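Local coordinates for protein DynE7 (Micromonospora chersina, PDB 2XEM) that acts as a hot-dog-fold thioesterase in dynemicin biosynthesis, probably releasing a polyene product from the enediyne polyketide synthase, at residues D[17-22]-D[76-81]; D[28-33]-D[69-74]; D[48-53]-D[135-140]; D[62-67]-D[117-122]. All coordinates share one frame; numbering follows the deposited sequence. Where two conformers were deposited one is given.

Interaction 1: residues D[17-22]-D[76-81]; sequences VTFDET and SAFDEV
Val17 sets one methyl on the turn formed by residues 76-79 and the other toward Val81, and with Phe19 and Thr22 it makes the apolar centre of this contact. CG1, anti to the backbone N (chi1 178°), lies 3.8 Å from Ala77 CA, whereas CG2 meets Val81 CG2 at 3.9 Å; Val17 CB approaches Ser76 O to 3.3 Å. The methyl of Ala77 is shared: Phe19 CE1 approaches Ala77 CB to 3.6 Å, and Thr22 CG2 comes to 3.9 Å from the same CB. Beyond Ala77, the rings of Phe19 and Phe78 meet obliquely through their CE1 atoms, 3.5 Å apart, with the planes at 79°; Phe78 CE1 sits at the edge of the Phe19 ring. Two backbone bonds join Val17 to the type II turn Ser76-Asp79: its N donates to Asp79 O at 2.9 Å, and its O accepts from Phe78 N. At the polar edge, Asp79 OD2 takes the N-H of Ser76 (2.7 Å) from above the carboxylate plane and also forms a salt bridge with Arg103 of strand 94-105. Phe19 O accepts from both Thr22 N and Thr22 OG1, and that OG1 also bonds Leu24 N of a third subunit. The contact thus joins the loop after strand 11-16 to the start of strand 80-91; Val17 also packs on Trp36 of helix 32-48, while Phe19 reaches Leu56 of a second subunit.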
loop_
_atom_site.group_PDB
_atom_site.type_symbol
_atom_site.label_atom_id
_atom_site.label_comp_id
_atom_site.label_asym_id
_atom_site.label_seq_id
_atom_site.Cartn_x
_atom_site.Cartn_y
_atom_site.Cartn_z
ATOM N N VAL D 17 4.440 -13.301 1.088
ATOM C CA VAL D 17 5.025 -11.959 1.200
ATOM C C VAL D 17 5.605 -11.512 -0.150
ATOM O O VAL D 17 6.408 -12.243 -0.781
ATOM C CB VAL D 17 6.079 -11.864 2.319
ATOM C CG1 VAL D 17 6.694 -10.452 2.376
ATOM C CG2 VAL D 17 5.488 -12.263 3.693
ATOM N N THR D 18 5.219 -10.302 -0.578
ATOM C CA THR D 18 5.757 -9.740 -1.828
ATOM C C THR D 18 6.783 -8.665 -1.526
ATOM O O THR D 18 6.804 -8.130 -0.411
ATOM C CB THR D 18 4.611 -9.295 -2.762
ATOM O OG1 THR D 18 3.734 -8.450 -2.004
ATOM C CG2 THR D 18 3.790 -10.481 -3.297
ATOM N N PHE D 19 7.621 -8.314 -2.510
ATOM C CA PHE D 19 8.647 -7.285 -2.319
ATOM C C PHE D 19 8.099 -5.941 -1.894
ATOM O O PHE D 19 8.753 -5.239 -1.111
ATOM C CB PHE D 19 9.509 -7.122 -3.582
ATOM C CG PHE D 19 10.722 -8.017 -3.603
ATOM C CD1 PHE D 19 10.588 -9.406 -3.555
ATOM C CD2 PHE D 19 11.999 -7.478 -3.728
ATOM C CE1 PHE D 19 11.715 -10.236 -3.616
ATOM C CE2 PHE D 19 13.128 -8.310 -3.775
ATOM C CZ PHE D 19 12.980 -9.681 -3.689
ATOM N N ASP D 20 6.910 -5.566 -2.403
ATOM C CA ASP D 20 6.293 -4.288 -2.057
ATOM C C ASP D 20 5.857 -4.203 -0.591
ATOM O O ASP D 20 5.486 -3.116 -0.130
ATOM C CB ASP D 20 5.153 -3.919 -3.024
ATOM C CG ASP D 20 3.916 -4.822 -3.011
ATOM O OD1 ASP D 20 3.025 -4.575 -3.784
ATOM O OD2 ASP D 20 3.889 -5.822 -2.243
ATOM N N GLU D 21 5.920 -5.329 0.142
ATOM C CA GLU D 21 5.583 -5.358 1.569
ATOM C C GLU D 21 6.845 -5.301 2.433
ATOM O O GLU D 21 6.766 -5.202 3.663
ATOM C CB GLU D 21 4.756 -6.594 1.929
ATOM C CG GLU D 21 3.377 -6.555 1.326
ATOM C CD GLU D 21 2.597 -7.834 1.566
ATOM O OE1 GLU D 21 3.190 -8.938 1.522
ATOM O OE2 GLU D 21 1.396 -7.725 1.869
ATOM N N THR D 22 8.001 -5.371 1.792
ATOM C CA THR D 22 9.251 -5.248 2.498
ATOM C C THR D 22 9.653 -3.766 2.575
ATOM O O THR D 22 8.892 -2.894 2.161
ATOM C CB THR D 22 10.323 -6.180 1.886
ATOM O OG1 THR D 22 10.681 -5.681 0.595
ATOM C CG2 THR D 22 9.873 -7.665 1.831
ATOM N N SER D 76 10.036 -12.047 5.717
ATOM C CA SER D 76 10.879 -11.743 4.567
ATOM C C SER D 76 10.087 -11.985 3.269
ATOM O O SER D 76 9.129 -12.749 3.282
ATOM C CB SER D 76 12.107 -12.655 4.554
ATOM O OG SER D 76 12.926 -12.458 5.697
ATOM N N ALA D 77 10.506 -11.360 2.150
ATOM C CA ALA D 77 9.947 -11.637 0.824
ATOM C C ALA D 77 9.951 -13.135 0.502
ATOM O O ALA D 77 10.949 -13.834 0.777
ATOM C CB ALA D 77 10.750 -10.902 -0.232
ATOM N N PHE D 78 8.831 -13.621 -0.071
ATOM C CA PHE D 78 8.587 -15.012 -0.473
ATOM C C PHE D 78 8.171 -15.923 0.669
ATOM O O PHE D 78 7.857 -17.083 0.398
ATOM C CB PHE D 78 9.769 -15.653 -1.238
ATOM C CG PHE D 78 10.252 -14.991 -2.505
ATOM C CD1 PHE D 78 11.443 -14.280 -2.523
ATOM C CD2 PHE D 78 9.570 -15.171 -3.709
ATOM C CE1 PHE D 78 11.919 -13.709 -3.707
ATOM C CE2 PHE D 78 10.048 -14.601 -4.899
ATOM C CZ PHE D 78 11.215 -13.865 -4.885
ATOM N N ASP D 79 8.187 -15.437 1.940
ATOM C CA ASP D 79 7.668 -16.213 3.072
ATOM C C ASP D 79 6.207 -16.536 2.833
ATOM O O ASP D 79 5.445 -15.683 2.371
ATOM C CB ASP D 79 7.782 -15.449 4.409
ATOM C CG ASP D 79 9.165 -15.369 5.042
ATOM O OD1 ASP D 79 10.098 -16.036 4.535
ATOM O OD2 ASP D 79 9.302 -14.666 6.063
ATOM N N GLU D 80 5.841 -17.785 3.096
ATOM C CA GLU D 80 4.443 -18.179 3.102
ATOM C C GLU D 80 3.937 -18.063 4.545
ATOM O O GLU D 80 4.436 -18.744 5.446
ATOM C CB GLU D 80 4.273 -19.591 2.532
ATOM C CG GLU D 80 2.837 -20.094 2.583
ATOM C CD GLU D 80 2.679 -21.546 2.157
ATOM O OE1 GLU D 80 1.550 -22.072 2.284
ATOM O OE2 GLU D 80 3.682 -22.175 1.745
ATOM N N VAL D 81 3.002 -17.136 4.763
ATOM C CA VAL D 81 2.498 -16.809 6.095
ATOM C C VAL D 81 1.060 -17.271 6.185
ATOM O O VAL D 81 0.263 -16.955 5.306
ATOM C CB VAL D 81 2.633 -15.294 6.440
ATOM C CG1 VAL D 81 2.092 -14.987 7.856
ATOM C CG2 VAL D 81 4.074 -14.810 6.280
#

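Interaction 2: residues D[28-33]-D[69-74]; sequences VYFAHY and ADFYAE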
loop_
_atom_site.group_PDB
_atom_site.type_symbol
_atom_site.label_atom_id
_atom_site.label_comp_id
_atom_site.label_asym_id
_atom_site.label_seq_id
_atom_site.Cartn_x
_atom_site.Cartn_y
_atom_site.Cartn_z
ATOM N N VAL D 28 9.439 -7.384 6.502
ATOM C CA VAL D 28 8.081 -6.908 6.233
ATOM C C VAL D 28 7.833 -5.658 7.077
ATOM O O VAL D 28 7.991 -5.700 8.303
ATOM C CB VAL D 28 6.990 -7.991 6.471
ATOM C CG1 VAL D 28 5.586 -7.434 6.228
ATOM C CG2 VAL D 28 7.238 -9.209 5.587
ATOM N N TYR D 29 7.494 -4.541 6.411
ATOM C CA TYR D 29 7.126 -3.316 7.108
ATOM C C TYR D 29 5.910 -3.577 8.026
ATOM O O TYR D 29 4.931 -4.194 7.581
ATOM C CB TYR D 29 6.843 -2.194 6.101
ATOM C CG TYR D 29 6.732 -0.849 6.784
ATOM C CD1 TYR D 29 5.485 -0.275 7.038
ATOM C CD2 TYR D 29 7.867 -0.183 7.242
ATOM C CE1 TYR D 29 5.377 0.943 7.700
ATOM C CE2 TYR D 29 7.768 1.022 7.923
ATOM C CZ TYR D 29 6.528 1.603 8.107
ATOM O OH TYR D 29 6.468 2.835 8.690
ATOM N N PHE D 30 5.961 -3.089 9.292
ATOM C CA PHE D 30 5.004 -3.512 10.336
ATOM C C PHE D 30 3.520 -3.332 9.942
ATOM O O PHE D 30 2.695 -4.180 10.285
ATOM C CB PHE D 30 5.295 -2.812 11.695
ATOM C CG PHE D 30 4.781 -1.381 11.745
ATOM C CD1 PHE D 30 3.535 -1.087 12.307
ATOM C CD2 PHE D 30 5.541 -0.332 11.223
ATOM C CE1 PHE D 30 3.044 0.226 12.317
ATOM C CE2 PHE D 30 5.060 0.987 11.256
ATOM C CZ PHE D 30 3.819 1.258 11.811
ATOM N N ALA D 31 3.193 -2.226 9.232
ATOM C CA ALA D 31 1.789 -1.891 8.938
ATOM C C ALA D 31 1.082 -2.917 8.010
ATOM O O ALA D 31 -0.142 -3.019 8.050
ATOM C CB ALA D 31 1.707 -0.500 8.345
ATOM N N HIS D 32 1.853 -3.658 7.179
ATOM C CA HIS D 32 1.307 -4.743 6.349
ATOM C C HIS D 32 0.594 -5.837 7.102
ATOM O O HIS D 32 -0.386 -6.385 6.597
ATOM C CB HIS D 32 2.341 -5.290 5.336
ATOM C CG HIS D 32 2.849 -4.201 4.428
ATOM N ND1 HIS D 32 2.000 -3.507 3.585
ATOM C CD2 HIS D 32 4.090 -3.680 4.316
ATOM C CE1 HIS D 32 2.750 -2.612 2.967
ATOM N NE2 HIS D 32 4.012 -2.667 3.389
ATOM N N TYR D 33 1.049 -6.143 8.321
ATOM C CA TYR D 33 0.404 -7.142 9.184
ATOM C C TYR D 33 -1.058 -6.776 9.484
ATOM O O TYR D 33 -1.902 -7.666 9.634
ATOM C CB TYR D 33 1.195 -7.306 10.486
ATOM C CG TYR D 33 2.528 -8.003 10.314
ATOM C CD1 TYR D 33 2.691 -9.332 10.689
ATOM C CD2 TYR D 33 3.647 -7.314 9.827
ATOM C CE1 TYR D 33 3.935 -9.952 10.609
ATOM C CE2 TYR D 33 4.890 -7.931 9.728
ATOM C CZ TYR D 33 5.032 -9.247 10.129
ATOM O OH TYR D 33 6.259 -9.847 10.051
ATOM N N ALA D 69 -1.381 -5.266 17.035
ATOM C CA ALA D 69 -0.415 -6.286 16.636
ATOM C C ALA D 69 0.764 -6.293 17.584
ATOM O O ALA D 69 1.161 -5.237 18.068
ATOM C CB ALA D 69 0.060 -6.074 15.196
ATOM N N ASP D 70 1.262 -7.504 17.922
ATOM C CA ASP D 70 2.518 -7.737 18.648
ATOM C C ASP D 70 3.466 -8.456 17.704
ATOM O O ASP D 70 3.071 -9.462 17.111
ATOM C CB ASP D 70 2.263 -8.618 19.885
ATOM C CG ASP D 70 1.496 -7.886 20.962
ATOM O OD1 ASP D 70 2.090 -7.013 21.623
ATOM O OD2 ASP D 70 0.304 -8.186 21.149
ATOM N N PHE D 71 4.691 -7.976 17.569
ATOM C CA PHE D 71 5.654 -8.511 16.580
ATOM C C PHE D 71 6.773 -9.274 17.294
ATOM O O PHE D 71 7.323 -8.767 18.276
ATOM C CB PHE D 71 6.236 -7.370 15.707
ATOM C CG PHE D 71 5.158 -6.522 15.059
ATOM C CD1 PHE D 71 4.595 -6.896 13.840
ATOM C CD2 PHE D 71 4.674 -5.371 15.692
ATOM C CE1 PHE D 71 3.592 -6.125 13.243
ATOM C CE2 PHE D 71 3.669 -4.593 15.091
ATOM C CZ PHE D 71 3.142 -4.974 13.860
ATOM N N TYR D 72 7.078 -10.498 16.828
ATOM C CA TYR D 72 8.027 -11.383 17.526
ATOM C C TYR D 72 9.261 -11.727 16.692
ATOM O O TYR D 72 10.359 -11.784 17.222
ATOM C CB TYR D 72 7.342 -12.674 18.032
ATOM C CG TYR D 72 6.087 -12.440 18.856
ATOM C CD1 TYR D 72 6.101 -11.602 19.973
ATOM C CD2 TYR D 72 4.895 -13.075 18.535
ATOM C CE1 TYR D 72 4.941 -11.387 20.737
ATOM C CE2 TYR D 72 3.740 -12.875 19.293
ATOM C CZ TYR D 72 3.763 -12.029 20.386
ATOM O OH TYR D 72 2.613 -11.863 21.117
ATOM N N ALA D 73 9.077 -11.995 15.412
ATOM C CA ALA D 73 10.164 -12.368 14.510
ATOM C C ALA D 73 9.905 -11.750 13.146
ATOM O O ALA D 73 8.747 -11.622 12.749
ATOM C CB ALA D 73 10.255 -13.891 14.403
ATOM N N GLU D 74 10.967 -11.402 12.432
ATOM C CA GLU D 74 10.878 -10.755 11.122
ATOM C C GLU D 74 10.340 -11.683 10.013
ATOM O O GLU D 74 10.694 -12.866 9.958
ATOM C CB GLU D 74 12.239 -10.156 10.745
ATOM C CG GLU D 74 12.545 -8.901 11.552
ATOM C CD GLU D 74 13.978 -8.413 11.556
ATOM O OE1 GLU D 74 14.446 -7.979 12.634
ATOM O OE2 GLU D 74 14.625 -8.435 10.483
HETATM O O HOH W 1 6.938 -9.667 13.039
#
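Tyr33 offers one face of its ring to the edge of Phe71, and the contact can be followed outward along the tyrosine. Its CB lies 3.8 Å from Phe71 CE1, and CG and CD2 are each 3.6 Å from that same atom, which stands over the Tyr33 ring toward its rim. The two planes are turned by 83°, a T-shaped (edge-to-face) pair with Phe71 supplying the edge. At the tip, Tyr33 OH is 3.1 Å from a water that donates to Ala73 O at 2.7 Å, carrying the contact past the end of strand 60-71. In the hot-dog fold a long helix is wrapped by an antiparallel sheet, and here the beginning of helix 32-48 is packed against that sheet by these aromatic rings. Phe30, in the turn leading into the helix, adds a CH-pi contact: its CB sits over a face of Phe71, 4.2 Å from the ring centroid. The Phe30 ring itself leads away from the strand, and the nearest atoms of this side chain and a bound hexaenone are about 6 Å apart. Tyr101 makes a second edge-to-face pair with Tyr33, and Phe30 packs on Gln117 of the fourth subunit.

Interaction 3: residues D[48-53]-D[135-140]; sequences HAPGVM and PAELRR
The carboxylate of Glu137, reaching from helix 136-143 to the first turn of helix 50-55, has Ala49 CA over one face, 3.6 Å from Glu137 CD, while Gly51 N lies beyond its two oxygens and only a little out of the carboxylate plane. Both oxygens are engaged at that turn. OE1 accepts a weak hydrogen bond from Gly51 N at 3.3 Å, and OE2 a weak, strongly bent one from Val52 N at 3.0 Å. The pyrrolidine ring of Pro50 crosses the glutamate at about a right angle, bringing its CD to 3.3 Å from OE1, while Gly51 CA lies 3.1 Å from OE2. Glu137 reaches across with CG anti to its backbone N (chi1 -176°) and an extended chain beyond, its CG passing 4.1 Å from Ala49 CB. Ala49 occupies the N-cap position of helix 50-55 and Pro135 that of helix 136-143, placing this as the packing of two helix beginnings, with a carboxylate set at the amino end of one of them. The positive end of that helix dipole would be expected to favour the charged form of Glu137. Beside the carboxylate, Val52 CG2 forms the apolar side of the contact, 3.9 Å from both Pro135 CB and Leu138 CB; the Val52 and Leu138 side chains cross at about a right angle. Both also pack on Leu45 of helix 32-48, and Val52 and Pro135 touch Leu60 on strand 60-71.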
loop_
_atom_site.group_PDB
_atom_site.type_symbol
_atom_site.label_atom_id
_atom_site.label_comp_id
_atom_site.label_asym_id
_atom_site.label_seq_id
_atom_site.Cartn_x
_atom_site.Cartn_y
_atom_site.Cartn_z
ATOM N N HIS D 48 -17.069 -18.577 4.010
ATOM C CA HIS D 48 -17.960 -19.097 5.058
ATOM C C HIS D 48 -19.213 -18.266 5.284
ATOM O O HIS D 48 -20.120 -18.713 5.967
ATOM C CB HIS D 48 -17.173 -19.315 6.383
ATOM C CG HIS D 48 -16.059 -20.304 6.248
ATOM N ND1 HIS D 48 -16.294 -21.609 5.832
ATOM C CD2 HIS D 48 -14.731 -20.144 6.439
ATOM C CE1 HIS D 48 -15.110 -22.197 5.801
ATOM N NE2 HIS D 48 -14.138 -21.356 6.157
ATOM N N ALA D 49 -19.247 -17.042 4.755
ATOM C CA ALA D 49 -20.408 -16.172 4.886
ATOM C C ALA D 49 -20.665 -15.416 3.563
ATOM O O ALA D 49 -20.717 -14.184 3.570
ATOM C CB ALA D 49 -20.211 -15.208 6.063
ATOM N N PRO D 50 -20.822 -16.130 2.405
ATOM C CA PRO D 50 -20.923 -15.419 1.112
ATOM C C PRO D 50 -22.106 -14.461 0.974
ATOM O O PRO D 50 -22.013 -13.523 0.197
ATOM C CB PRO D 50 -20.998 -16.568 0.085
ATOM C CG PRO D 50 -21.580 -17.712 0.836
ATOM C CD PRO D 50 -20.958 -17.595 2.205
ATOM N N GLY D 51 -23.207 -14.716 1.692
ATOM C CA GLY D 51 -24.363 -13.820 1.722
ATOM C C GLY D 51 -24.001 -12.469 2.307
ATOM O O GLY D 51 -24.451 -11.437 1.802
ATOM N N VAL D 52 -23.163 -12.460 3.368
ATOM C CA VAL D 52 -22.651 -11.240 4.006
ATOM C C VAL D 52 -21.727 -10.487 3.031
ATOM O O VAL D 52 -21.843 -9.270 2.898
ATOM C CB VAL D 52 -21.958 -11.520 5.373
ATOM C CG1 VAL D 52 -21.448 -10.236 6.002
ATOM C CG2 VAL D 52 -22.875 -12.272 6.336
ATOM N N MET D 53 -20.823 -11.218 2.360
ATOM C CA MET D 53 -19.930 -10.710 1.303
ATOM C C MET D 53 -20.717 -9.898 0.256
ATOM O O MET D 53 -20.304 -8.790 -0.084
ATOM C CB MET D 53 -19.128 -11.864 0.665
ATOM C CG MET D 53 -18.530 -11.539 -0.683
ATOM S SD MET D 53 -17.587 -12.875 -1.452
ATOM C CE MET D 53 -18.931 -13.959 -2.028
ATOM N N PRO D 135 -25.134 -10.178 11.159
ATOM C CA PRO D 135 -26.000 -11.109 10.397
ATOM C C PRO D 135 -25.872 -12.542 10.910
ATOM O O PRO D 135 -24.778 -12.956 11.283
ATOM C CB PRO D 135 -25.495 -10.970 8.945
ATOM C CG PRO D 135 -24.867 -9.584 8.897
ATOM C CD PRO D 135 -24.234 -9.413 10.259
ATOM N N ALA D 136 -26.994 -13.288 10.938
ATOM C CA ALA D 136 -27.049 -14.672 11.439
ATOM C C ALA D 136 -25.978 -15.567 10.788
ATOM O O ALA D 136 -25.299 -16.314 11.483
ATOM C CB ALA D 136 -28.429 -15.239 11.203
ATOM N N GLU D 137 -25.786 -15.418 9.460
ATOM C CA GLU D 137 -24.837 -16.198 8.674
ATOM C C GLU D 137 -23.399 -16.009 9.176
ATOM O O GLU D 137 -22.645 -16.991 9.254
ATOM C CB GLU D 137 -24.944 -15.800 7.198
ATOM C CG GLU D 137 -24.058 -16.624 6.285
ATOM C CD GLU D 137 -24.014 -16.172 4.840
ATOM O OE1 GLU D 137 -23.661 -17.009 3.985
ATOM O OE2 GLU D 137 -24.348 -15.003 4.551
ATOM N N LEU D 138 -23.035 -14.754 9.517
ATOM C CA LEU D 138 -21.720 -14.412 10.024
ATOM C C LEU D 138 -21.541 -14.921 11.466
ATOM O O LEU D 138 -20.506 -15.493 11.773
ATOM C CB LEU D 138 -21.489 -12.882 9.923
ATOM C CG LEU D 138 -20.146 -12.318 10.391
ATOM C CD1 LEU D 138 -18.937 -13.106 9.769
ATOM C CD2 LEU D 138 -20.048 -10.841 10.042
ATOM N N ARG D 139 -22.544 -14.723 12.337
ATOM C CA ARG D 139 -22.561 -15.285 13.695
ATOM C C ARG D 139 -22.264 -16.800 13.643
ATOM O O ARG D 139 -21.342 -17.282 14.309
ATOM C CB ARG D 139 -23.948 -15.040 14.358
ATOM C CG ARG D 139 -23.967 -15.291 15.863
ATOM C CD ARG D 139 -25.296 -15.853 16.355
ATOM N NE ARG D 139 -25.241 -16.336 17.743
ATOM C CZ ARG D 139 -24.806 -17.542 18.120
ATOM N NH1 ARG D 139 -24.335 -18.402 17.221
ATOM N NH2 ARG D 139 -24.823 -17.888 19.401
ATOM N N ARG D 140 -23.042 -17.517 12.824
ATOM C CA ARG D 140 -22.943 -18.940 12.535
ATOM C C ARG D 140 -21.505 -19.331 12.085
ATOM O O ARG D 140 -20.907 -20.252 12.628
ATOM C CB ARG D 140 -23.978 -19.253 11.432
ATOM C CG ARG D 140 -24.507 -20.638 11.393
ATOM C CD ARG D 140 -25.844 -20.712 10.668
ATOM N NE ARG D 140 -25.757 -20.418 9.227
ATOM C CZ ARG D 140 -26.509 -19.518 8.589
ATOM N NH1 ARG D 140 -27.418 -18.809 9.249
ATOM N NH2 ARG D 140 -26.356 -19.319 7.293
#

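Interaction 4: residues D[62-67]-D[117-122]; sequences LVTVDC and QTVACM
Thr118 is gripped through both its backbone and its side chain by the strand opposite. Its O accepts from Val65 N at 2.8 Å and, weakly, from Asp66 N at 3.4 Å; its N donates to Asp66 O, and its OG1 donates to Asp66 OD2 at 2.8 Å. That last bond meets the carboxylate on its syn side, 27° out of plane, the two side chains crossing obliquely. Two residues facing one make a classic beta bulge, which shifts the register by one residue between the Thr64-Val119 and Asp66-Thr118 pairs. Before the bulge, Val63 and Ala120 form a hydrogen-bonded antiparallel pair, with Val63 N to Ala120 O at 2.8 Å and Ala120 N to Val63 O at 2.7 Å. These are neighbouring strands, 60-71 and 110-124, of the curved antiparallel sheet that wraps the central helix in the hot-dog fold. Val63 CG2 packs on Met122 CG at 3.6 Å, the two side chains crossing at about a right angle, and Val65, in the bulge, puts CG2 on Ala120 CB. On the sheet face that bears Leu62 and Thr64, Leu62 CD2 touches Cys121 SG at 3.8 Å, and Thr64 CG2 meets Gln117 CG. The polar ends of Thr64 and Gln117 are held from the second shell, where Arg41 of helix 32-48 bonds both Thr64 OG1 and Gln117 OE1. Asp66, in the bulge, and Cys67 after it also pair with a strand of the fourth subunit, carrying the sheet across the interface.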
loop_
_atom_site.group_PDB
_atom_site.type_symbol
_atom_site.label_atom_id
_atom_site.label_comp_id
_atom_site.label_asym_id
_atom_site.label_seq_id
_atom_site.Cartn_x
_atom_site.Cartn_y
_atom_site.Cartn_z
ATOM N N LEU D 62 -18.444 -3.301 7.341
ATOM C CA LEU D 62 -17.691 -3.702 8.524
ATOM C C LEU D 62 -16.779 -2.563 8.903
ATOM O O LEU D 62 -15.849 -2.226 8.154
ATOM C CB LEU D 62 -16.903 -5.004 8.304
ATOM C CG LEU D 62 -17.701 -6.275 7.957
ATOM C CD1 LEU D 62 -16.763 -7.451 7.798
ATOM C CD2 LEU D 62 -18.764 -6.615 8.992
ATOM N N VAL D 63 -17.072 -1.932 10.037
ATOM C CA VAL D 63 -16.317 -0.763 10.488
ATOM C C VAL D 63 -15.354 -1.194 11.611
ATOM O O VAL D 63 -15.793 -1.752 12.624
ATOM C CB VAL D 63 -17.311 0.346 10.915
ATOM C CG1 VAL D 63 -16.602 1.541 11.573
ATOM C CG2 VAL D 63 -18.181 0.786 9.722
ATOM N N THR D 64 -14.041 -0.986 11.411
ATOM C CA THR D 64 -13.055 -1.308 12.433
ATOM C C THR D 64 -13.159 -0.312 13.609
ATOM O O THR D 64 -13.146 0.892 13.408
ATOM C CB THR D 64 -11.631 -1.384 11.833
ATOM O OG1 THR D 64 -11.649 -2.209 10.675
ATOM C CG2 THR D 64 -10.615 -1.961 12.802
ATOM N N VAL D 65 -13.275 -0.846 14.821
ATOM C CA VAL D 65 -13.373 -0.098 16.096
ATOM C C VAL D 65 -11.961 0.058 16.672
ATOM O O VAL D 65 -11.582 1.128 17.161
ATOM C CB VAL D 65 -14.354 -0.805 17.089
ATOM C CG1 VAL D 65 -14.349 -0.146 18.467
ATOM C CG2 VAL D 65 -15.763 -0.864 16.514
ATOM N N ASP D 66 -11.195 -1.025 16.648
ATOM C CA ASP D 66 -9.797 -1.015 17.089
ATOM C C ASP D 66 -9.034 -2.171 16.458
ATOM O O ASP D 66 -9.646 -3.093 15.925
ATOM C CB ASP D 66 -9.681 -1.065 18.629
ATOM C CG ASP D 66 -10.434 -2.205 19.314
ATOM O OD1 ASP D 66 -11.226 -1.921 20.206
ATOM O OD2 ASP D 66 -10.220 -3.379 18.943
ATOM N N CYS D 67 -7.711 -2.100 16.484
ATOM C CA CYS D 67 -6.848 -3.190 16.058
ATOM C C CYS D 67 -5.523 -3.107 16.825
ATOM O O CYS D 67 -5.190 -2.067 17.403
ATOM C CB CYS D 67 -6.624 -3.151 14.552
ATOM S SG CYS D 67 -5.644 -1.734 14.005
ATOM N N GLN D 117 -8.464 -7.509 16.462
ATOM C CA GLN D 117 -9.249 -6.443 15.851
ATOM C C GLN D 117 -10.678 -6.553 16.348
ATOM O O GLN D 117 -11.181 -7.675 16.501
ATOM C CB GLN D 117 -9.227 -6.661 14.335
ATOM C CG GLN D 117 -9.826 -5.592 13.519
ATOM C CD GLN D 117 -9.769 -6.067 12.110
ATOM O OE1 GLN D 117 -10.654 -6.783 11.643
ATOM N NE2 GLN D 117 -8.663 -5.799 11.460
ATOM N N THR D 118 -11.335 -5.399 16.568
ATOM C CA THR D 118 -12.778 -5.367 16.809
ATOM C C THR D 118 -13.428 -4.676 15.650
ATOM O O THR D 118 -12.987 -3.607 15.253
ATOM C CB THR D 118 -13.136 -4.665 18.138
ATOM O OG1 THR D 118 -12.306 -5.171 19.165
ATOM C CG2 THR D 118 -14.614 -4.844 18.525
ATOM N N VAL D 119 -14.485 -5.276 15.117
ATOM C CA VAL D 119 -15.282 -4.676 14.047
ATOM C C VAL D 119 -16.738 -4.494 14.461
ATOM O O VAL D 119 -17.248 -5.258 15.283
ATOM C CB VAL D 119 -15.176 -5.424 12.684
ATOM C CG1 VAL D 119 -13.742 -5.589 12.219
ATOM C CG2 VAL D 119 -15.955 -6.762 12.687
ATOM N N ALA D 120 -17.400 -3.491 13.909
ATOM C CA ALA D 120 -18.832 -3.293 14.115
ATOM C C ALA D 120 -19.549 -3.453 12.768
ATOM O O ALA D 120 -19.053 -2.980 11.745
ATOM C CB ALA D 120 -19.089 -1.898 14.685
ATOM N N CYS D 121 -20.690 -4.152 12.763
ATOM C CA CYS D 121 -21.542 -4.260 11.592
ATOM C C CYS D 121 -22.409 -3.005 11.522
ATOM O O CYS D 121 -23.103 -2.672 12.488
ATOM C CB CYS D 121 -22.395 -5.525 11.664
ATOM S SG CYS D 121 -21.429 -7.056 11.640
ATOM N N MET D 122 -22.342 -2.302 10.393
ATOM C CA MET D 122 -23.093 -1.065 10.191
ATOM C C MET D 122 -23.725 -1.013 8.818
ATOM O O MET D 122 -23.312 -1.728 7.910
ATOM C CB MET D 122 -22.230 0.194 10.398
ATOM C CG MET D 122 -21.223 0.102 11.517
ATOM S SD MET D 122 -21.322 1.503 12.616
ATOM C CE MET D 122 -21.909 0.684 14.021
#

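How the interactions relate
Interactions 1 and 2 lie together on one side of the chain and touch, Val17 CG1 meeting Val28 CG2 at 3.5 Å; the second is nested within the loop closed by the first. Interaction 1 is largely buried, mixing apolar packing with two backbone hydrogen bonds, whereas interaction 2 is partly buried and relies on aromatic rings and a water. Interaction 4, also partly buried, uses strand 60-71 as well, but there the hold is a backbone ladder within the sheet. Interaction 3, partly buried and remote from interaction 1, joins helix ends through a carboxylate; Pro135 touches Cys121 of interaction 4. Interactions 2 and 4 both reach the fourth subunit.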